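Local coordinates for conserved membrane protein (Chlamydia abortus, PDB 6GZU) that combines deubiquitinating and acetylating activities as a secreted Chlamydia effector of the CE clan, inducing fragmentation of the host Golgi, at residues A[144-150]-A[187-193]; A[101-107]-A[133-139]. One frame throughout, in Å; residues are numbered along the deposited sequence.

In the fold
From the N terminus, strand 100-107 leads through helix 114-124 and returns as strand 134-141, where interaction 2 closes the first loop with an antiparallel pair in the core. The chain then turns directly into strand 146-150, passes through helix 159-174, and comes back as strand 188-191, so interaction 1 closes the second loop with a parallel pair at the sheet's margin. Two connections of different topology thus serve one mixed sheet. The loops follow in series, neither nested nor crossing. Strands 134-141 and 146-150 join them, probably through backbone hydrogen bonds from Phe150 N to Leu137 O and from Ile139 N to Val148 O.

Interaction 1 of 2, residues A[144-150]-A[187-193]; sequences RREVVFF and FIVKKVI
Arg145 and Phe187 open the parallel pairing of strands 146-150 and 188-191, the two strands of a beta-alpha-beta unit whose crossover is helix 159-174. Packing is tight here: Arg145 CA sits over the Phe187 ring, 3.5 Å from its centroid and only 5° off the normal. The arginine chain then bends at chi3 (82°), which brings one guanidinium face over Phe187 CD1 while the two planes stay 62° apart; NH2 meanwhile binds the backbone oxygens of Ser185 and Tyr177. Toward the neighbouring strand 134-141, Arg145 and Glu146 form a G1 beta bulge opposite Asn141. On the 188-191 side the backbone ladder is regular, with Val147 N donating to Ile188 O (2.8 Å) and Lys190 N to Val147 O (2.9 Å).

At the other end, Ile193 CG1 and CD1 pack obliquely on Phe150 CE2, which CD1 approaches to 3.6 Å; Phe150 also stacks on Phe211. The solvent side is looser: Ile188 is exposed, the lysines partly so. Glu146 is buried, its OE1 gripped by Lys190 NZ (2.9 Å) and, from the opposite face of the carboxylate, by Arg144 NE. These cations would probably stabilise the ionised carboxylate and lower its pKa. Asp220 also pairs with Arg144, and Tyr215 OH of helix 204-217 hydrogen-bonds to Glu146 OE2. Water 1 accepts from Arg144 NH2 and Lys190 NZ and donates to Glu146 OE2 at 2.8 Å.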
# COMPACT_ATOMS: atom_id res chain seq x y z
N ARG A 144 7.57 13.36 -3.99
CA ARG A 144 8.96 13.08 -3.61
C ARG A 144 9.67 12.18 -4.61
O ARG A 144 10.89 11.96 -4.50
CB ARG A 144 9.04 12.48 -2.19
CG ARG A 144 8.77 13.53 -1.11
CD ARG A 144 8.58 12.92 0.24
NE ARG A 144 9.78 12.27 0.73
CZ ARG A 144 10.70 12.85 1.51
NH1 ARG A 144 10.61 14.12 1.85
NH2 ARG A 144 11.72 12.13 1.96
N ARG A 145 8.93 11.72 -5.62
CA ARG A 145 9.47 10.81 -6.68
C ARG A 145 10.16 9.62 -6.01
O ARG A 145 11.37 9.32 -6.26
CB ARG A 145 10.40 11.52 -7.65
CG ARG A 145 9.70 12.65 -8.35
CD ARG A 145 10.65 13.26 -9.43
NE ARG A 145 10.66 12.52 -10.67
CZ ARG A 145 11.65 11.74 -11.09
NH1 ARG A 145 12.68 11.44 -10.29
NH2 ARG A 145 11.57 11.20 -12.31
N GLU A 146 9.41 8.94 -5.15
CA GLU A 146 9.97 7.80 -4.44
C GLU A 146 8.97 6.67 -4.39
O GLU A 146 7.74 6.88 -4.34
CB GLU A 146 10.43 8.20 -3.03
CG GLU A 146 9.32 8.61 -2.08
CD GLU A 146 9.80 9.21 -0.74
OE1 GLU A 146 10.94 9.70 -0.67
OE2 GLU A 146 9.07 9.16 0.30
N VAL A 147 9.53 5.47 -4.33
CA VAL A 147 8.78 4.24 -4.04
C VAL A 147 9.34 3.70 -2.74
O VAL A 147 10.52 3.33 -2.67
CB VAL A 147 8.93 3.20 -5.20
CG1 VAL A 147 8.13 1.90 -4.90
CG2 VAL A 147 8.52 3.80 -6.55
N VAL A 148 8.51 3.74 -1.69
CA VAL A 148 8.92 3.28 -0.38
C VAL A 148 8.35 1.89 -0.10
O VAL A 148 7.15 1.66 -0.27
CB VAL A 148 8.43 4.28 0.71
CG1 VAL A 148 8.76 3.75 2.14
CG2 VAL A 148 9.10 5.64 0.44
N PHE A 149 9.21 0.98 0.32
CA PHE A 149 8.76 -0.36 0.67
C PHE A 149 8.99 -0.60 2.16
O PHE A 149 10.14 -0.48 2.67
CB PHE A 149 9.59 -1.39 -0.13
CG PHE A 149 9.32 -2.81 0.27
CD1 PHE A 149 8.07 -3.38 0.07
CD2 PHE A 149 10.31 -3.57 0.84
CE1 PHE A 149 7.82 -4.70 0.41
CE2 PHE A 149 10.07 -4.88 1.17
CZ PHE A 149 8.84 -5.44 0.98
N PHE A 150 7.91 -0.93 2.86
CA PHE A 150 7.98 -1.23 4.29
C PHE A 150 7.65 -2.67 4.58
O PHE A 150 6.59 -3.16 4.22
CB PHE A 150 7.00 -0.32 5.06
CG PHE A 150 6.94 -0.63 6.53
CD1 PHE A 150 6.09 -1.63 7.00
CD2 PHE A 150 7.72 0.07 7.45
CE1 PHE A 150 6.06 -1.94 8.36
CE2 PHE A 150 7.67 -0.25 8.82
CZ PHE A 150 6.83 -1.22 9.25
N PHE A 187 12.24 6.96 -10.16
CA PHE A 187 11.99 7.33 -8.77
C PHE A 187 13.02 6.59 -7.90
O PHE A 187 13.49 5.47 -8.23
CB PHE A 187 10.59 6.87 -8.33
CG PHE A 187 9.47 7.75 -8.78
CD1 PHE A 187 9.61 8.66 -9.81
CD2 PHE A 187 8.25 7.69 -8.12
CE1 PHE A 187 8.52 9.45 -10.19
CE2 PHE A 187 7.20 8.47 -8.49
CZ PHE A 187 7.34 9.38 -9.52
N ILE A 188 13.36 7.17 -6.74
CA ILE A 188 14.23 6.44 -5.81
C ILE A 188 13.45 5.35 -5.11
O ILE A 188 12.29 5.58 -4.76
CB ILE A 188 14.87 7.41 -4.81
CG1 ILE A 188 15.89 6.70 -3.95
CG2 ILE A 188 13.80 8.09 -3.93
CD1 ILE A 188 16.71 7.64 -3.13
N VAL A 189 14.04 4.17 -4.96
CA VAL A 189 13.46 3.08 -4.17
C VAL A 189 14.08 3.08 -2.79
O VAL A 189 15.32 3.00 -2.63
CB VAL A 189 13.68 1.70 -4.87
CG1 VAL A 189 13.15 0.52 -3.97
CG2 VAL A 189 13.02 1.68 -6.26
N LYS A 190 13.24 3.09 -1.76
CA LYS A 190 13.71 3.07 -0.38
C LYS A 190 13.08 1.86 0.35
O LYS A 190 11.88 1.85 0.61
CB LYS A 190 13.26 4.36 0.36
CG LYS A 190 13.83 5.66 -0.24
CD LYS A 190 13.32 6.90 0.51
CE LYS A 190 14.05 8.15 0.00
NZ LYS A 190 13.49 9.43 0.59
N LYS A 191 13.88 0.84 0.65
CA LYS A 191 13.40 -0.29 1.44
C LYS A 191 13.82 0.09 2.86
O LYS A 191 14.95 -0.15 3.30
CB LYS A 191 14.07 -1.58 0.94
CG LYS A 191 13.67 -1.88 -0.55
CD LYS A 191 14.32 -3.19 -1.06
CE LYS A 191 13.65 -4.47 -0.51
NZ LYS A 191 14.41 -5.70 -0.93
N VAL A 192 12.87 0.66 3.63
CA VAL A 192 13.25 1.48 4.79
C VAL A 192 13.62 0.68 6.03
O VAL A 192 14.37 1.19 6.87
CB VAL A 192 12.15 2.49 5.17
CG1 VAL A 192 12.06 3.55 4.05
CG2 VAL A 192 10.81 1.78 5.41
N ILE A 193 13.14 -0.55 6.18
CA ILE A 193 13.47 -1.37 7.37
C ILE A 193 14.66 -2.27 7.03
O ILE A 193 14.55 -3.18 6.18
CB ILE A 193 12.26 -2.23 7.78
CG1 ILE A 193 11.04 -1.35 7.98
CG2 ILE A 193 12.55 -3.08 9.02
CD1 ILE A 193 11.31 -0.17 8.90
O HOH W 1 10.94 9.22 2.41
O HOH W 2 11.29 -2.09 4.49

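Interaction 2 of 2, residues A[101-107]-A[133-139]; sequences YAYPLWH and SHWTLVI
Trp106 meets Ser133 and Trp135 across the antiparallel pair of strands 100-107 and 134-141, and its side chain can be followed outward atom by atom. CB lies over one face of the Trp135 six-membered ring, 4.3 Å from the centroid. With CG anti to the backbone N (chi1 -172°), the indole turns its CD1 edge to that ring: CD1 stands 3.6 Å from Trp135 CZ2, toward the rim of the face. The planes are 80° apart, an edge-to-face stack. Next along the edge, NE1 donates to Ser133 OG at 2.8 Å, with the oxygen tilted 16° out of the indole plane. This bond and the CD1 contact restrain rotation of the indole. Past NE1, CE2 lies near Ser133 CA, and His134 O sits over one face of the indole. The side chain also packs on Met117, Met120 and Met121 of helix 114-124 and on Ala125.

The pairing belongs to the central sheet of a Ulp1-like cysteine-protease fold, consistent with the protein's CE-clan assignment. On the face opposite the tryptophans, His134 hydrogen-bonds through NE2 to Asp151 and touches Cys204, an arrangement consistent with a Cys-His-Asp triad. His134 O also accepts from His107 N at 2.9 Å, tying the strand backbone beside this histidine to its neighbour.

Farther along, Leu105 and Thr136 form a hydrogen-bonded pair, their side chains side by side and pointing the same way. Thr136 N donates to Leu105 O at 2.8 Å, in the carbonyl plane. Water 3 donates to His134 O and accepts from Thr136 OG1. Toward Tyr103, Leu105 CD1 crosses to Val138 CG2 at 3.8 Å, and on the other face Leu137 CD1 presses against Tyr103 O at 3.4 Å.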
# COMPACT_ATOMS: atom_id res chain seq x y z
N TYR A 101 0.18 7.13 -2.76
CA TYR A 101 -0.59 5.92 -3.05
C TYR A 101 -0.01 4.80 -2.21
O TYR A 101 1.15 4.45 -2.39
CB TYR A 101 -0.47 5.58 -4.55
CG TYR A 101 -1.17 6.58 -5.46
CD1 TYR A 101 -0.70 7.88 -5.58
CD2 TYR A 101 -2.26 6.19 -6.25
CE1 TYR A 101 -1.37 8.80 -6.42
CE2 TYR A 101 -2.91 7.08 -7.11
CZ TYR A 101 -2.47 8.38 -7.17
OH TYR A 101 -3.11 9.30 -7.99
N ALA A 102 -0.80 4.23 -1.31
CA ALA A 102 -0.26 3.25 -0.39
C ALA A 102 -0.94 1.89 -0.51
O ALA A 102 -2.17 1.81 -0.29
CB ALA A 102 -0.32 3.75 1.05
N TYR A 103 -0.18 0.83 -0.81
CA TYR A 103 -0.73 -0.47 -1.15
C TYR A 103 -0.31 -1.54 -0.18
O TYR A 103 0.87 -1.91 -0.10
CB TYR A 103 -0.15 -0.92 -2.52
CG TYR A 103 -0.57 -0.04 -3.67
CD1 TYR A 103 0.08 1.17 -3.94
CD2 TYR A 103 -1.69 -0.39 -4.43
CE1 TYR A 103 -0.37 1.99 -4.99
CE2 TYR A 103 -2.17 0.42 -5.46
CZ TYR A 103 -1.52 1.61 -5.72
OH TYR A 103 -2.01 2.39 -6.76
N PRO A 104 -1.29 -2.12 0.51
CA PRO A 104 -0.99 -3.34 1.30
C PRO A 104 -0.61 -4.45 0.33
O PRO A 104 -1.29 -4.66 -0.70
CB PRO A 104 -2.35 -3.65 1.98
CG PRO A 104 -3.05 -2.27 2.01
CD PRO A 104 -2.66 -1.61 0.72
N LEU A 105 0.47 -5.16 0.64
CA LEU A 105 1.00 -6.17 -0.25
C LEU A 105 1.14 -7.47 0.55
O LEU A 105 1.84 -7.48 1.57
CB LEU A 105 2.34 -5.70 -0.87
CG LEU A 105 2.89 -6.49 -2.07
CD1 LEU A 105 3.90 -5.74 -2.89
CD2 LEU A 105 3.66 -7.68 -1.46
N TRP A 106 0.50 -8.52 0.06
CA TRP A 106 0.39 -9.84 0.70
C TRP A 106 1.43 -10.77 0.09
O TRP A 106 1.63 -10.76 -1.12
CB TRP A 106 -0.99 -10.41 0.42
CG TRP A 106 -1.29 -11.65 1.16
CD1 TRP A 106 -1.92 -11.74 2.37
CD2 TRP A 106 -1.02 -13.01 0.74
NE1 TRP A 106 -2.05 -13.07 2.75
CE2 TRP A 106 -1.51 -13.86 1.77
CE3 TRP A 106 -0.41 -13.59 -0.38
CZ2 TRP A 106 -1.40 -15.25 1.70
CZ3 TRP A 106 -0.30 -14.99 -0.45
CH2 TRP A 106 -0.80 -15.79 0.58
N HIS A 107 2.11 -11.57 0.93
CA HIS A 107 3.12 -12.51 0.44
C HIS A 107 3.13 -13.81 1.20
O HIS A 107 2.91 -13.82 2.40
CB HIS A 107 4.52 -11.89 0.54
CG HIS A 107 5.57 -12.70 -0.15
ND1 HIS A 107 5.60 -12.84 -1.52
CD2 HIS A 107 6.63 -13.41 0.33
CE1 HIS A 107 6.62 -13.61 -1.86
NE2 HIS A 107 7.27 -13.97 -0.76
N SER A 133 -0.45 -15.42 6.36
CA SER A 133 -0.22 -14.15 5.65
C SER A 133 1.02 -13.44 6.14
O SER A 133 1.25 -13.41 7.35
CB SER A 133 -1.36 -13.17 5.95
OG SER A 133 -2.57 -13.68 5.48
N HIS A 134 1.78 -12.79 5.23
CA HIS A 134 2.66 -11.72 5.66
C HIS A 134 2.27 -10.48 4.88
O HIS A 134 2.02 -10.57 3.69
CB HIS A 134 4.16 -12.02 5.45
CG HIS A 134 5.06 -10.93 5.95
ND1 HIS A 134 5.08 -10.54 7.28
CD2 HIS A 134 5.93 -10.10 5.30
CE1 HIS A 134 5.94 -9.54 7.43
NE2 HIS A 134 6.48 -9.26 6.25
N TRP A 135 2.16 -9.35 5.58
CA TRP A 135 1.78 -8.08 4.98
C TRP A 135 2.93 -7.11 4.98
O TRP A 135 3.65 -6.98 5.98
CB TRP A 135 0.63 -7.47 5.79
CG TRP A 135 -0.65 -8.22 5.68
CD1 TRP A 135 -1.21 -9.06 6.60
CD2 TRP A 135 -1.57 -8.13 4.62
NE1 TRP A 135 -2.41 -9.54 6.14
CE2 TRP A 135 -2.67 -8.95 4.93
CE3 TRP A 135 -1.56 -7.43 3.41
CZ2 TRP A 135 -3.75 -9.10 4.04
CZ3 TRP A 135 -2.64 -7.57 2.55
CH2 TRP A 135 -3.72 -8.39 2.86
N THR A 136 3.10 -6.43 3.84
CA THR A 136 4.05 -5.34 3.69
C THR A 136 3.34 -4.19 3.01
O THR A 136 2.14 -4.27 2.71
CB THR A 136 5.24 -5.78 2.84
OG1 THR A 136 4.79 -6.20 1.55
CG2 THR A 136 5.99 -6.95 3.49
N LEU A 137 4.04 -3.08 2.78
CA LEU A 137 3.39 -1.87 2.24
C LEU A 137 4.28 -1.26 1.17
O LEU A 137 5.48 -1.08 1.39
CB LEU A 137 3.20 -0.85 3.38
CG LEU A 137 2.51 0.46 2.98
CD1 LEU A 137 1.04 0.17 2.61
CD2 LEU A 137 2.61 1.51 4.11
N VAL A 138 3.70 -0.88 0.03
CA VAL A 138 4.44 -0.15 -1.02
C VAL A 138 3.76 1.21 -1.10
O VAL A 138 2.53 1.32 -1.31
CB VAL A 138 4.34 -0.88 -2.38
CG1 VAL A 138 4.90 0.01 -3.53
CG2 VAL A 138 5.09 -2.20 -2.33
N ILE A 139 4.54 2.27 -0.93
CA ILE A 139 4.01 3.62 -1.06
C ILE A 139 4.62 4.27 -2.31
O ILE A 139 5.86 4.29 -2.48
CB ILE A 139 4.41 4.49 0.16
CG1 ILE A 139 3.93 3.88 1.47
CG2 ILE A 139 3.85 5.96 -0.05
CD1 ILE A 139 4.52 4.55 2.71
O HOH W 3 3.83 -8.98 1.83